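Long-range contact in beta-glucoside kinase (Listeria monocytogenes, PDB 4HTL), which phosphorylates cellobiose with ATP to give cellobiose-6'-phosphate and may also regulate transcription of the cellobiose-PTS operon: residues K17-I27 with K277-V286. Numbering follows the deposited sequence. Where two conformers were deposited one is given.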
ATOM      1  N   LYS A  17      -9.987  20.594 -18.545  1.00 26.21           N
ATOM      2  CA  LYS A  17      -8.871  21.073 -19.328  1.00 23.72           C
ATOM      3  C   LYS A  17      -8.747  20.262 -20.617  1.00 22.17           C
ATOM      4  O   LYS A  17      -8.990  19.054 -20.625  1.00 25.21           O
ATOM      5  CB  LYS A  17      -7.593  20.969 -18.513  1.00 28.04           C
ATOM      6  CG  LYS A  17      -7.561  21.875 -17.275  1.00 32.59           C
ATOM      7  CD  LYS A  17      -6.314  21.568 -16.450  1.00 39.04           C
ATOM      8  CE  LYS A  17      -6.136  22.519 -15.270  1.00 53.88           C
ATOM      9  NZ  LYS A  17      -5.240  21.951 -14.229  1.00 56.41           N
HETATM   10  N   MSE A  18      -8.349  20.929 -21.697  1.00 26.76           N
HETATM   11  CA  MSE A  18      -8.299  20.314 -23.006  1.00 29.41           C
HETATM   12  C   MSE A  18      -7.050  20.835 -23.709  1.00 26.18           C
HETATM   13  O   MSE A  18      -6.654  22.003 -23.513  1.00 33.15           O
HETATM   14  CB  MSE A  18      -9.564  20.666 -23.814  1.00 30.14           C
HETATM   15  CG  MSE A  18     -10.852  20.615 -23.029  1.00 30.78           C
HETATM   16 SE   MSE A  18     -12.411  21.268 -24.031  0.65 35.04          SE
HETATM   17  CE  MSE A  18     -12.998  22.448 -22.697  1.00 32.91           C
ATOM     18  N   GLY A  19      -6.432  19.997 -24.535  1.00 23.97           N
ATOM     19  CA  GLY A  19      -5.279  20.431 -25.298  1.00 24.25           C
ATOM     20  C   GLY A  19      -5.058  19.589 -26.520  1.00 24.59           C
ATOM     21  O   GLY A  19      -5.626  18.493 -26.658  1.00 29.24           O
ATOM     22  N   VAL A  20      -4.258  20.129 -27.433  1.00 26.91           N
ATOM     23  CA  VAL A  20      -3.728  19.353 -28.546  1.00 28.01           C
ATOM     24  C   VAL A  20      -2.249  19.198 -28.211  1.00 29.70           C
ATOM     25  O   VAL A  20      -1.540  20.184 -27.946  1.00 29.88           O
ATOM     26  CB  VAL A  20      -3.926  20.044 -29.901  1.00 30.19           C
ATOM     27  CG1 VAL A  20      -3.185  19.274 -31.018  1.00 29.04           C
ATOM     28  CG2 VAL A  20      -5.426  20.226 -30.192  1.00 31.58           C
ATOM     29  N   VAL A  21      -1.819  17.944 -28.169  1.00 26.90           N
ATOM     30  CA  VAL A  21      -0.529  17.577 -27.630  1.00 24.29           C
ATOM     31  C   VAL A  21       0.205  16.750 -28.682  1.00 27.10           C
ATOM     32  O   VAL A  21      -0.366  15.835 -29.330  1.00 31.59           O
ATOM     33  CB  VAL A  21      -0.682  16.783 -26.314  1.00 25.59           C
ATOM     34  CG1 VAL A  21       0.667  16.625 -25.591  1.00 26.33           C
ATOM     35  CG2 VAL A  21      -1.728  17.442 -25.412  1.00 24.95           C
ATOM     36  N   LEU A  22       1.474  17.069 -28.849  1.00 29.91           N
ATOM     37  CA  LEU A  22       2.339  16.318 -29.738  1.00 31.79           C
ATOM     38  C   LEU A  22       2.940  15.167 -28.917  1.00 33.98           C
ATOM     39  O   LEU A  22       3.003  15.244 -27.686  1.00 34.89           O
ATOM     40  CB  LEU A  22       3.435  17.228 -30.310  1.00 33.00           C
ATOM     41  CG  LEU A  22       2.965  18.468 -31.089  1.00 37.92           C
ATOM     42  CD1 LEU A  22       4.161  19.275 -31.621  1.00 41.50           C
ATOM     43  CD2 LEU A  22       2.047  18.063 -32.247  1.00 41.31           C
ATOM     44  N   PRO A  23       3.393  14.103 -29.597  1.00 34.55           N
ATOM     45  CA  PRO A  23       3.846  12.921 -28.868  1.00 36.83           C
ATOM     46  C   PRO A  23       5.010  13.107 -27.884  1.00 37.16           C
ATOM     47  O   PRO A  23       5.213  12.200 -27.080  1.00 35.75           O
ATOM     48  CB  PRO A  23       4.211  11.930 -29.981  1.00 42.40           C
ATOM     49  CG  PRO A  23       3.416  12.382 -31.159  1.00 46.93           C
ATOM     50  CD  PRO A  23       3.418  13.874 -31.060  1.00 39.23           C
ATOM     51  N   HIS A  24       5.715  14.256 -27.926  1.00 38.63           N
ATOM     52  CA  HIS A  24       6.828  14.570 -27.006  0.50 34.75           C
ATOM     53  C   HIS A  24       6.436  15.479 -25.846  1.00 37.50           C
ATOM     54  O   HIS A  24       7.285  15.880 -25.027  1.00 47.35           O
ATOM     55  CB  HIS A  24       8.019  15.128 -27.788  0.50 36.44           C
ATOM     56  CG  HIS A  24       7.869  16.569 -28.246  0.50 28.30           C
ATOM     57  ND1 HIS A  24       8.699  17.544 -27.826  0.50 33.31           N
ATOM     58  CD2 HIS A  24       6.990  17.169 -29.163  0.50 29.42           C
ATOM     59  CE1 HIS A  24       8.363  18.710 -28.422  0.50 28.13           C
ATOM     60  NE2 HIS A  24       7.314  18.479 -29.235  0.50 25.32           N
ATOM     61  N   GLY A  25       5.146  15.815 -25.765  1.00 32.65           N
ATOM     62  CA  GLY A  25       4.574  16.527 -24.606  1.00 33.41           C
ATOM     63  C   GLY A  25       4.436  18.028 -24.801  1.00 30.18           C
ATOM     64  O   GLY A  25       4.025  18.758 -23.867  1.00 38.46           O
ATOM     65  N   GLU A  26       4.813  18.504 -25.995  1.00 30.72           N
ATOM     66  CA  GLU A  26       4.566  19.897 -26.367  1.00 28.41           C
ATOM     67  C   GLU A  26       3.052  20.055 -26.576  1.00 28.61           C
ATOM     68  O   GLU A  26       2.421  19.335 -27.376  1.00 33.46           O
ATOM     69  CB  GLU A  26       5.333  20.311 -27.619  1.00 30.91           C
ATOM     70  CG  GLU A  26       5.076  21.776 -27.969  1.00 37.17           C
ATOM     71  CD  GLU A  26       5.787  22.224 -29.209  1.00 41.08           C
ATOM     72  OE1 GLU A  26       6.577  21.432 -29.790  1.00 39.39           O
ATOM     73  OE2 GLU A  26       5.528  23.378 -29.611  1.00 46.39           O
ATOM     74  N   ILE A  27       2.464  20.969 -25.816  1.00 27.65           N
ATOM     75  CA  ILE A  27       1.032  21.241 -25.883  1.00 28.47           C
ATOM     76  C   ILE A  27       0.843  22.495 -26.715  1.00 33.22           C
ATOM     77  O   ILE A  27       1.167  23.597 -26.256  1.00 39.45           O
ATOM     78  CB  ILE A  27       0.444  21.423 -24.469  1.00 27.60           C
ATOM     79  CG1 ILE A  27       0.578  20.121 -23.705  1.00 27.40           C
ATOM     80  CG2 ILE A  27      -1.029  21.802 -24.537  1.00 29.65           C
ATOM     81  CD1 ILE A  27       0.125  20.210 -22.261  1.00 30.01           C
ATOM     82  N   LYS A 277       2.061  20.852 -12.223  1.00 19.90           N
ATOM     83  CA  LYS A 277       0.780  21.003 -11.542  1.00 20.59           C
ATOM     84  C   LYS A 277      -0.375  21.322 -12.523  1.00 18.91           C
ATOM     85  O   LYS A 277      -1.483  20.783 -12.408  1.00 23.56           O
ATOM     86  CB  LYS A 277       0.854  22.145 -10.501  1.00 27.65           C
ATOM     87  CG  LYS A 277      -0.509  22.644 -10.006  1.00 34.03           C
ATOM     88  CD  LYS A 277      -0.390  23.855  -9.074  1.00 39.95           C
ATOM     89  CE  LYS A 277      -0.235  23.444  -7.624  1.00 43.28           C
ATOM     90  NZ  LYS A 277      -1.486  22.915  -6.958  1.00 60.59           N
ATOM     91  N   ASN A 278      -0.113  22.239 -13.468  1.00 20.79           N
ATOM     92  CA  ASN A 278      -1.194  22.672 -14.361  1.00 23.44           C
ATOM     93  C   ASN A 278      -1.616  21.649 -15.416  1.00 23.37           C
ATOM     94  O   ASN A 278      -2.801  21.473 -15.690  1.00 30.36           O
ATOM     95  CB  ASN A 278      -0.848  24.046 -14.945  1.00 25.24           C
ATOM     96  CG  ASN A 278      -0.683  25.101 -13.844  1.00 32.75           C
ATOM     97  OD1 ASN A 278      -1.612  25.366 -13.005  1.00 33.59           O
ATOM     98  ND2 ASN A 278       0.518  25.652 -13.769  1.00 30.70           N
ATOM     99  N   GLN A 279      -0.639  20.954 -15.987  1.00 20.37           N
ATOM    100  CA  GLN A 279      -0.867  20.114 -17.142  1.00 20.06           C
ATOM    101  C   GLN A 279      -0.652  18.607 -16.926  1.00 17.94           C
ATOM    102  O   GLN A 279      -0.700  17.827 -17.910  1.00 20.59           O
ATOM    103  CB  GLN A 279      -0.000  20.651 -18.291  1.00 23.70           C
ATOM    104  CG  GLN A 279      -0.369  22.102 -18.655  1.00 27.24           C
ATOM    105  CD  GLN A 279       0.327  22.644 -19.879  1.00 30.71           C
ATOM    106  OE1 GLN A 279       1.507  22.373 -20.111  1.00 38.50           O
ATOM    107  NE2 GLN A 279      -0.394  23.451 -20.647  1.00 40.50           N
ATOM    108  N   ALA A 280      -0.329  18.194 -15.699  1.00 22.27           N
ATOM    109  CA  ALA A 280      -0.061  16.765 -15.427  1.00 20.25           C
ATOM    110  C   ALA A 280      -1.119  15.787 -15.932  1.00 19.99           C
ATOM    111  O   ALA A 280      -0.765  14.740 -16.503  1.00 18.72           O
ATOM    112  CB  ALA A 280       0.290  16.500 -13.967  1.00 20.17           C
ATOM    113  N   GLY A 281      -2.394  16.095 -15.713  1.00 21.17           N
ATOM    114  CA  GLY A 281      -3.467  15.217 -16.201  1.00 20.75           C
ATOM    115  C   GLY A 281      -3.401  15.044 -17.713  1.00 19.88           C
ATOM    116  O   GLY A 281      -3.485  13.932 -18.193  1.00 20.89           O
ATOM    117  N   LEU A 282      -3.294  16.159 -18.460  1.00 21.43           N
ATOM    118  CA  LEU A 282      -3.213  16.093 -19.901  1.00 22.06           C
ATOM    119  C   LEU A 282      -2.025  15.292 -20.356  1.00 18.79           C
ATOM    120  O   LEU A 282      -2.126  14.417 -21.240  1.00 19.95           O
ATOM    121  CB  LEU A 282      -3.127  17.510 -20.516  1.00 23.04           C
ATOM    122  CG  LEU A 282      -4.319  18.443 -20.299  1.00 23.54           C
ATOM    123  CD1 LEU A 282      -3.946  19.860 -20.756  1.00 26.66           C
ATOM    124  CD2 LEU A 282      -5.575  17.911 -20.998  1.00 24.46           C
ATOM    125  N   LEU A 283      -0.879  15.593 -19.758  1.00 19.25           N
ATOM    126  CA  LEU A 283       0.364  14.954 -20.180  1.00 19.76           C
ATOM    127  C   LEU A 283       0.359  13.456 -19.846  1.00 18.84           C
ATOM    128  O   LEU A 283       0.746  12.613 -20.685  1.00 19.15           O
ATOM    129  CB  LEU A 283       1.549  15.667 -19.541  1.00 20.74           C
ATOM    130  CG  LEU A 283       1.825  17.096 -19.980  1.00 19.98           C
ATOM    131  CD1 LEU A 283       2.765  17.790 -18.974  1.00 22.82           C
ATOM    132  CD2 LEU A 283       2.370  17.123 -21.406  1.00 22.72           C
ATOM    133  N   GLY A 284      -0.148  13.102 -18.686  1.00 19.80           N
ATOM    134  CA  GLY A 284      -0.211  11.674 -18.343  1.00 18.59           C
ATOM    135  C   GLY A 284      -1.191  10.892 -19.178  1.00 20.09           C
ATOM    136  O   GLY A 284      -0.953   9.713 -19.515  1.00 19.95           O
ATOM    137  N   ALA A 285      -2.299  11.541 -19.539  1.00 20.55           N
ATOM    138  CA  ALA A 285      -3.292  10.910 -20.418  1.00 18.99           C
ATOM    139  C   ALA A 285      -2.592  10.575 -21.732  1.00 22.15           C
ATOM    140  O   ALA A 285      -2.756   9.484 -22.278  1.00 20.46           O
ATOM    141  CB  ALA A 285      -4.486  11.836 -20.644  1.00 20.19           C
ATOM    142  N   VAL A 286      -1.815  11.527 -22.240  1.00 21.90           N
ATOM    143  CA  VAL A 286      -1.040  11.317 -23.449  1.00 21.93           C
ATOM    144  C   VAL A 286      -0.038  10.182 -23.332  1.00 22.53           C
ATOM    145  O   VAL A 286       0.047   9.328 -24.225  1.00 25.11           O
ATOM    146  CB  VAL A 286      -0.436  12.634 -23.995  1.00 22.15           C
ATOM    147  CG1 VAL A 286       0.576  12.380 -25.151  1.00 23.43           C
ATOM    148  CG2 VAL A 286      -1.592  13.542 -24.426  1.00 23.59           C
TER
HETATM  149  O   HOH W   1      -4.248  24.582 -13.603  1.00 50.33           O
HETATM  150  O   HOH W   2       0.944  24.807 -23.042  1.00 51.31           O
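The CD1 methyl of Ile-27 sits over one face of the Gln-279 carboxamide, almost above CD and 3.3 Å from OE1. Leu-283 slants past the Ile-27 side chain, its CD2 3.9 Å from the same methyl and 3.4 Å from the carbonyl O of Gly-25, the last residue of a type I turn from Leu-22. Leu-282, one position back on the helix, lays CD2 against the strand backbone, 3.6 Å from the carbonyl O of Lys-17, beside side-chain-less Gly-19. One helical turn beyond, CG2 of Val-286 faces the whole isopropyl group of Val-21, about equally far from its three carbons. Strand 17-21 belongs to the N-terminal mixed sheet of an actin-like ATPase fold, as in other ROK kinases, and the C-terminal helix covers that sheet next to helix 106-117. At the helix's N-terminal approach the packing turns polar. Lys-17 places CG anti to its carbonyl carbon (chi1 -65°) and the rest of the chain runs out straight, carrying NZ across to donate to Asn-278 O at 2.9 Å, tilted 17° from the carbonyl plane. A water that accepts from NZ donates in turn to Asn-278 OD1.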